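PDB 1J7X: interphotoreceptor retinoid-binding protein from Xenopus laevis, which probably carries retinoids between the photoreceptors and the retinal pigment epithelium through the extracellular matrix between them. Local coordinates for residues V130-L143 against H191-K203. Numbering follows the deposited sequence.
Sequences VNTVWEPITITENL and HPKVLGKPYGSKK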
loop_
_atom_site.group_PDB
_atom_site.type_symbol
_atom_site.label_atom_id
_atom_site.label_comp_id
_atom_site.label_asym_id
_atom_site.label_seq_id
_atom_site.Cartn_x
_atom_site.Cartn_y
_atom_site.Cartn_z
ATOM N N VAL A 130 18.577 12.413 8.529
ATOM C CA VAL A 130 19.635 12.925 7.664
ATOM C C VAL A 130 20.979 12.236 7.886
ATOM O O VAL A 130 21.721 11.913 6.917
ATOM C CB VAL A 130 19.836 14.440 7.852
ATOM C CG1 VAL A 130 21.084 14.903 7.146
ATOM C CG2 VAL A 130 18.614 15.236 7.374
ATOM N N ASN A 131 21.327 12.059 9.168
ATOM C CA ASN A 131 22.595 11.480 9.545
ATOM C C ASN A 131 22.588 9.955 9.333
ATOM O O ASN A 131 23.561 9.377 8.916
ATOM C CB ASN A 131 22.855 11.739 11.049
ATOM C CG ASN A 131 23.060 13.197 11.341
ATOM O OD1 ASN A 131 23.665 13.893 10.521
ATOM N ND2 ASN A 131 22.574 13.671 12.513
ATOM N N THR A 132 21.467 9.288 9.641
ATOM C CA THR A 132 21.447 7.815 9.530
ATOM C C THR A 132 21.296 7.315 8.088
ATOM O O THR A 132 21.906 6.321 7.679
ATOM C CB THR A 132 20.353 7.331 10.391
ATOM O OG1 THR A 132 20.590 7.775 11.737
ATOM C CG2 THR A 132 20.237 5.768 10.513
ATOM N N VAL A 133 20.528 8.000 7.319
ATOM C CA VAL A 133 20.163 7.470 5.992
ATOM C C VAL A 133 20.690 8.300 4.864
ATOM O O VAL A 133 21.546 7.865 4.179
ATOM C CB VAL A 133 18.656 7.350 5.850
ATOM C CG1 VAL A 133 18.278 6.816 4.433
ATOM C CG2 VAL A 133 18.127 6.490 6.902
ATOM N N TRP A 134 20.202 9.532 4.689
ATOM C CA TRP A 134 20.436 10.308 3.528
ATOM C C TRP A 134 21.916 10.633 3.238
ATOM O O TRP A 134 22.347 10.516 2.122
ATOM C CB TRP A 134 19.539 11.560 3.511
ATOM C CG TRP A 134 18.067 11.151 3.717
ATOM C CD1 TRP A 134 17.270 11.537 4.712
ATOM C CD2 TRP A 134 17.309 10.229 2.925
ATOM N NE1 TRP A 134 16.039 10.912 4.610
ATOM C CE2 TRP A 134 16.042 10.135 3.484
ATOM C CE3 TRP A 134 17.602 9.465 1.771
ATOM C CZ2 TRP A 134 15.093 9.262 2.986
ATOM C CZ3 TRP A 134 16.622 8.685 1.206
ATOM C CH2 TRP A 134 15.389 8.586 1.853
ATOM N N GLU A 135 22.634 10.993 4.280
ATOM C CA GLU A 135 24.074 11.313 4.096
ATOM C C GLU A 135 24.876 10.077 3.808
ATOM O O GLU A 135 25.559 10.074 2.806
ATOM C CB GLU A 135 24.618 12.077 5.294
ATOM C CG GLU A 135 26.206 12.230 5.117
ATOM C CD GLU A 135 26.684 12.960 3.868
ATOM O OE1 GLU A 135 25.988 13.831 3.326
ATOM O OE2 GLU A 135 27.878 12.670 3.408
ATOM N N PRO A 136 24.852 9.016 4.597
ATOM C CA PRO A 136 25.670 7.871 4.328
ATOM C C PRO A 136 25.500 7.232 2.889
ATOM O O PRO A 136 26.487 6.727 2.272
ATOM C CB PRO A 136 25.222 6.922 5.447
ATOM C CG PRO A 136 24.781 7.781 6.502
ATOM C CD PRO A 136 24.056 8.818 5.872
ATOM N N ILE A 137 24.267 7.196 2.340
ATOM C CA ILE A 137 24.064 6.573 0.999
ATOM C C ILE A 137 24.456 7.454 -0.152
ATOM O O ILE A 137 24.509 7.006 -1.255
ATOM C CB ILE A 137 22.575 6.124 0.827
ATOM C CG1 ILE A 137 21.637 7.273 0.780
ATOM C CG2 ILE A 137 22.186 5.204 1.874
ATOM C CD1 ILE A 137 20.190 6.829 0.442
ATOM N N THR A 138 24.747 8.744 0.122
ATOM C CA THR A 138 25.143 9.632 -0.937
ATOM C C THR A 138 26.301 9.164 -1.830
ATOM O O THR A 138 26.297 9.404 -3.058
ATOM C CB THR A 138 25.546 11.006 -0.433
ATOM O OG1 THR A 138 24.435 11.592 0.144
ATOM C CG2 THR A 138 25.713 11.924 -1.692
ATOM N N ILE A 139 27.212 8.452 -1.237
ATOM C CA ILE A 139 28.387 7.951 -1.941
ATOM C C ILE A 139 28.001 6.802 -2.939
ATOM O O ILE A 139 28.680 6.601 -3.927
ATOM C CB ILE A 139 29.397 7.430 -0.944
ATOM C CG1 ILE A 139 30.685 6.967 -1.650
ATOM C CG2 ILE A 139 28.886 6.308 -0.055
ATOM C CD1 ILE A 139 31.503 8.056 -2.258
ATOM N N THR A 140 26.931 6.066 -2.676
ATOM C CA THR A 140 26.572 4.910 -3.538
ATOM C C THR A 140 26.024 5.221 -4.925
ATOM O O THR A 140 25.491 6.310 -5.199
ATOM C CB THR A 140 25.598 4.019 -2.790
ATOM O OG1 THR A 140 24.327 4.672 -2.623
ATOM C CG2 THR A 140 26.120 3.678 -1.395
ATOM N N GLU A 141 26.090 4.244 -5.854
ATOM C CA GLU A 141 25.642 4.484 -7.177
ATOM C C GLU A 141 24.288 3.739 -7.378
ATOM O O GLU A 141 23.566 4.020 -8.295
ATOM C CB GLU A 141 26.666 3.966 -8.172
ATOM C CG GLU A 141 27.881 4.894 -8.301
ATOM C CD GLU A 141 27.470 6.317 -8.591
ATOM O OE1 GLU A 141 26.459 6.528 -9.287
ATOM O OE2 GLU A 141 28.122 7.278 -8.117
ATOM N N ASN A 142 24.007 2.824 -6.500
ATOM C CA ASN A 142 22.730 2.084 -6.552
ATOM C C ASN A 142 22.252 1.857 -5.105
ATOM O O ASN A 142 23.062 1.894 -4.143
ATOM C CB ASN A 142 22.946 0.729 -7.191
ATOM C CG ASN A 142 23.151 0.830 -8.662
ATOM O OD1 ASN A 142 22.228 1.155 -9.412
ATOM N ND2 ASN A 142 24.388 0.569 -9.085
ATOM N N LEU A 143 20.949 1.739 -4.923
ATOM C CA LEU A 143 20.381 1.578 -3.579
ATOM C C LEU A 143 19.363 0.467 -3.557
ATOM O O LEU A 143 18.518 0.353 -4.416
ATOM C CB LEU A 143 19.689 2.870 -3.153
ATOM C CG LEU A 143 18.944 2.805 -1.815
ATOM C CD1 LEU A 143 19.975 2.658 -0.685
ATOM C CD2 LEU A 143 18.111 4.022 -1.477
ATOM N N HIS A 191 6.822 16.323 -2.611
ATOM C CA HIS A 191 7.248 17.598 -2.019
ATOM C C HIS A 191 8.369 18.265 -2.795
ATOM O O HIS A 191 9.294 17.602 -3.202
ATOM C CB HIS A 191 7.680 17.374 -0.569
ATOM C CG HIS A 191 6.537 17.226 0.368
ATOM N ND1 HIS A 191 6.141 18.256 1.218
ATOM C CD2 HIS A 191 5.576 16.253 0.486
ATOM C CE1 HIS A 191 5.019 17.908 1.830
ATOM N NE2 HIS A 191 4.678 16.680 1.427
ATOM N N PRO A 192 8.296 19.566 -2.980
ATOM C CA PRO A 192 9.344 20.341 -3.608
ATOM C C PRO A 192 10.602 20.525 -2.757
ATOM O O PRO A 192 11.602 20.907 -3.281
ATOM C CB PRO A 192 8.648 21.693 -3.846
ATOM C CG PRO A 192 7.725 21.824 -2.706
ATOM C CD PRO A 192 7.103 20.402 -2.632
ATOM N N LYS A 193 10.542 20.221 -1.499
ATOM C CA LYS A 193 11.713 20.336 -0.620
ATOM C C LYS A 193 11.690 19.232 0.402
ATOM O O LYS A 193 10.659 18.975 0.981
ATOM C CB LYS A 193 11.703 21.692 0.058
ATOM C CG LYS A 193 12.806 21.891 1.101
ATOM C CD LYS A 193 14.143 21.981 0.462
ATOM C CE LYS A 193 15.359 21.850 1.537
ATOM N NZ LYS A 193 14.944 22.501 2.803
ATOM N N VAL A 194 12.827 18.555 0.559
ATOM C CA VAL A 194 12.960 17.583 1.624
ATOM C C VAL A 194 14.098 18.027 2.590
ATOM O O VAL A 194 14.950 18.870 2.198
ATOM C CB VAL A 194 13.315 16.163 1.049
ATOM C CG1 VAL A 194 12.076 15.715 0.115
ATOM C CG2 VAL A 194 14.637 16.114 0.368
ATOM N N LEU A 195 14.182 17.393 3.732
ATOM C CA LEU A 195 15.247 17.729 4.667
ATOM C C LEU A 195 16.363 16.681 4.389
ATOM O O LEU A 195 16.166 15.461 4.579
ATOM C CB LEU A 195 14.728 17.652 6.106
ATOM C CG LEU A 195 15.707 18.195 7.122
ATOM C CD1 LEU A 195 15.723 19.675 6.995
ATOM C CD2 LEU A 195 15.476 17.815 8.486
ATOM N N GLY A 196 17.534 17.190 4.137
ATOM C CA GLY A 196 18.649 16.270 3.910
ATOM C C GLY A 196 18.754 16.040 2.423
ATOM O O GLY A 196 17.944 16.567 1.672
ATOM N N LYS A 197 19.807 15.359 1.989
ATOM C CA LYS A 197 20.105 15.217 0.561
ATOM C C LYS A 197 19.227 14.179 -0.093
ATOM O O LYS A 197 19.130 13.045 0.353
ATOM C CB LYS A 197 21.522 14.732 0.378
ATOM C CG LYS A 197 22.589 15.794 0.752
ATOM C CD LYS A 197 23.961 15.188 0.808
ATOM C CE LYS A 197 24.986 16.209 1.193
ATOM N NZ LYS A 197 26.249 15.471 1.554
ATOM N N PRO A 198 18.485 14.559 -1.114
ATOM C CA PRO A 198 17.698 13.554 -1.827
ATOM C C PRO A 198 18.666 12.600 -2.516
ATOM O O PRO A 198 19.830 12.939 -2.823
ATOM C CB PRO A 198 16.874 14.401 -2.847
ATOM C CG PRO A 198 17.464 15.613 -2.916
ATOM C CD PRO A 198 18.119 15.911 -1.564
ATOM N N TYR A 199 18.241 11.359 -2.656
ATOM C CA TYR A 199 19.043 10.376 -3.330
ATOM C C TYR A 199 19.017 10.728 -4.811
ATOM O O TYR A 199 19.849 10.342 -5.523
ATOM C CB TYR A 199 18.466 8.936 -3.190
ATOM C CG TYR A 199 19.470 7.887 -3.539
ATOM C CD1 TYR A 199 20.672 7.817 -2.885
ATOM C CD2 TYR A 199 19.246 6.936 -4.496
ATOM C CE1 TYR A 199 21.581 6.817 -3.198
ATOM C CE2 TYR A 199 20.188 6.014 -4.856
ATOM C CZ TYR A 199 21.367 5.951 -4.211
ATOM O OH TYR A 199 22.304 4.870 -4.456
ATOM N N GLY A 200 17.985 11.411 -5.255
ATOM C CA GLY A 200 17.903 11.832 -6.618
ATOM C C GLY A 200 17.094 10.842 -7.493
ATOM O O GLY A 200 16.710 9.774 -7.090
ATOM N N SER A 201 16.943 11.194 -8.760
ATOM C CA SER A 201 16.172 10.352 -9.695
ATOM C C SER A 201 16.940 9.537 -10.694
ATOM O O SER A 201 16.286 8.724 -11.462
ATOM C CB SER A 201 15.195 11.220 -10.494
ATOM O OG SER A 201 15.946 12.108 -11.359
ATOM N N LYS A 202 18.267 9.602 -10.585
ATOM C CA LYS A 202 19.158 8.921 -11.530
ATOM C C LYS A 202 19.702 7.572 -11.090
ATOM O O LYS A 202 19.697 6.619 -11.823
ATOM C CB LYS A 202 20.316 9.848 -11.907
ATOM C CG LYS A 202 19.910 11.236 -12.373
ATOM C CD LYS A 202 19.084 11.250 -13.673
ATOM C CE LYS A 202 19.937 10.718 -14.827
ATOM N NZ LYS A 202 21.271 11.425 -14.941
ATOM N N LYS A 203 20.199 7.450 -9.889
ATOM C CA LYS A 203 20.786 6.242 -9.440
ATOM C C LYS A 203 19.774 5.059 -9.354
ATOM O O LYS A 203 18.629 5.230 -9.087
ATOM C CB LYS A 203 21.362 6.457 -8.046
ATOM C CG LYS A 203 22.595 7.422 -8.032
ATOM C CD LYS A 203 23.030 7.820 -6.616
ATOM C CE LYS A 203 24.318 8.802 -6.639
ATOM N NZ LYS A 203 24.745 9.121 -5.326
HETATM O O HOH W 1 20.677 10.730 -0.206
HETATM O O HOH W 2 22.475 11.952 -2.187
#
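Y199 brings its ring against I137 and its hydroxyl to T140 OG1, at the turn between helix 119-137 and strand 142-146. From CB, with CG anti to the backbone N (chi1 -164°), the ring slants across I137, whose CD1 meets Y199 CD1 at 3.5 Å; CE1 comes up to I137 O and T140 OG1. L143 lies over one face, its CB 3.6 Å from Y199 CE2, and K203 covers the opposite face. At the tip, Y199 OH donates to T140 OG1 over 2.7 Å. T140 OG1 in turn donates to I137 O, in the carbonyl plane and on a lone pair, while T140 N bonds the same oxygen and closes the type I turn from I137 to T140. A phenylalanine in place of Y199 would probably leave T140 OG1 without its donor and the turn untied from the loop at that point.

K203 stretches its extended chain across this turn, its CD 3.5 Å off the plane of the Y199 ring, nearer the margin than the centre. Its NZ donates to T140 O (2.9 Å), nearly in line with the carbonyl. Farther up the helix, K197 lies beside E135 at the surface, pointing the same way; 2.4 Å from K197 NZ to E135 OE1 is very short for a salt bridge, so its exact geometry is doubtful. A water links W134 O to K197 O. V130 CG2 packs 3.6 Å from G196 CA, where a side chain would clash. The W134 ring also stacks on Y164. Together these contacts lay the loop before strand 204-209 along the helix of a beta-alpha-beta crossover, from strand 108-112 through helix 119-137 to parallel strand 142-146, within the ClpP/crotonase-like region of the protein.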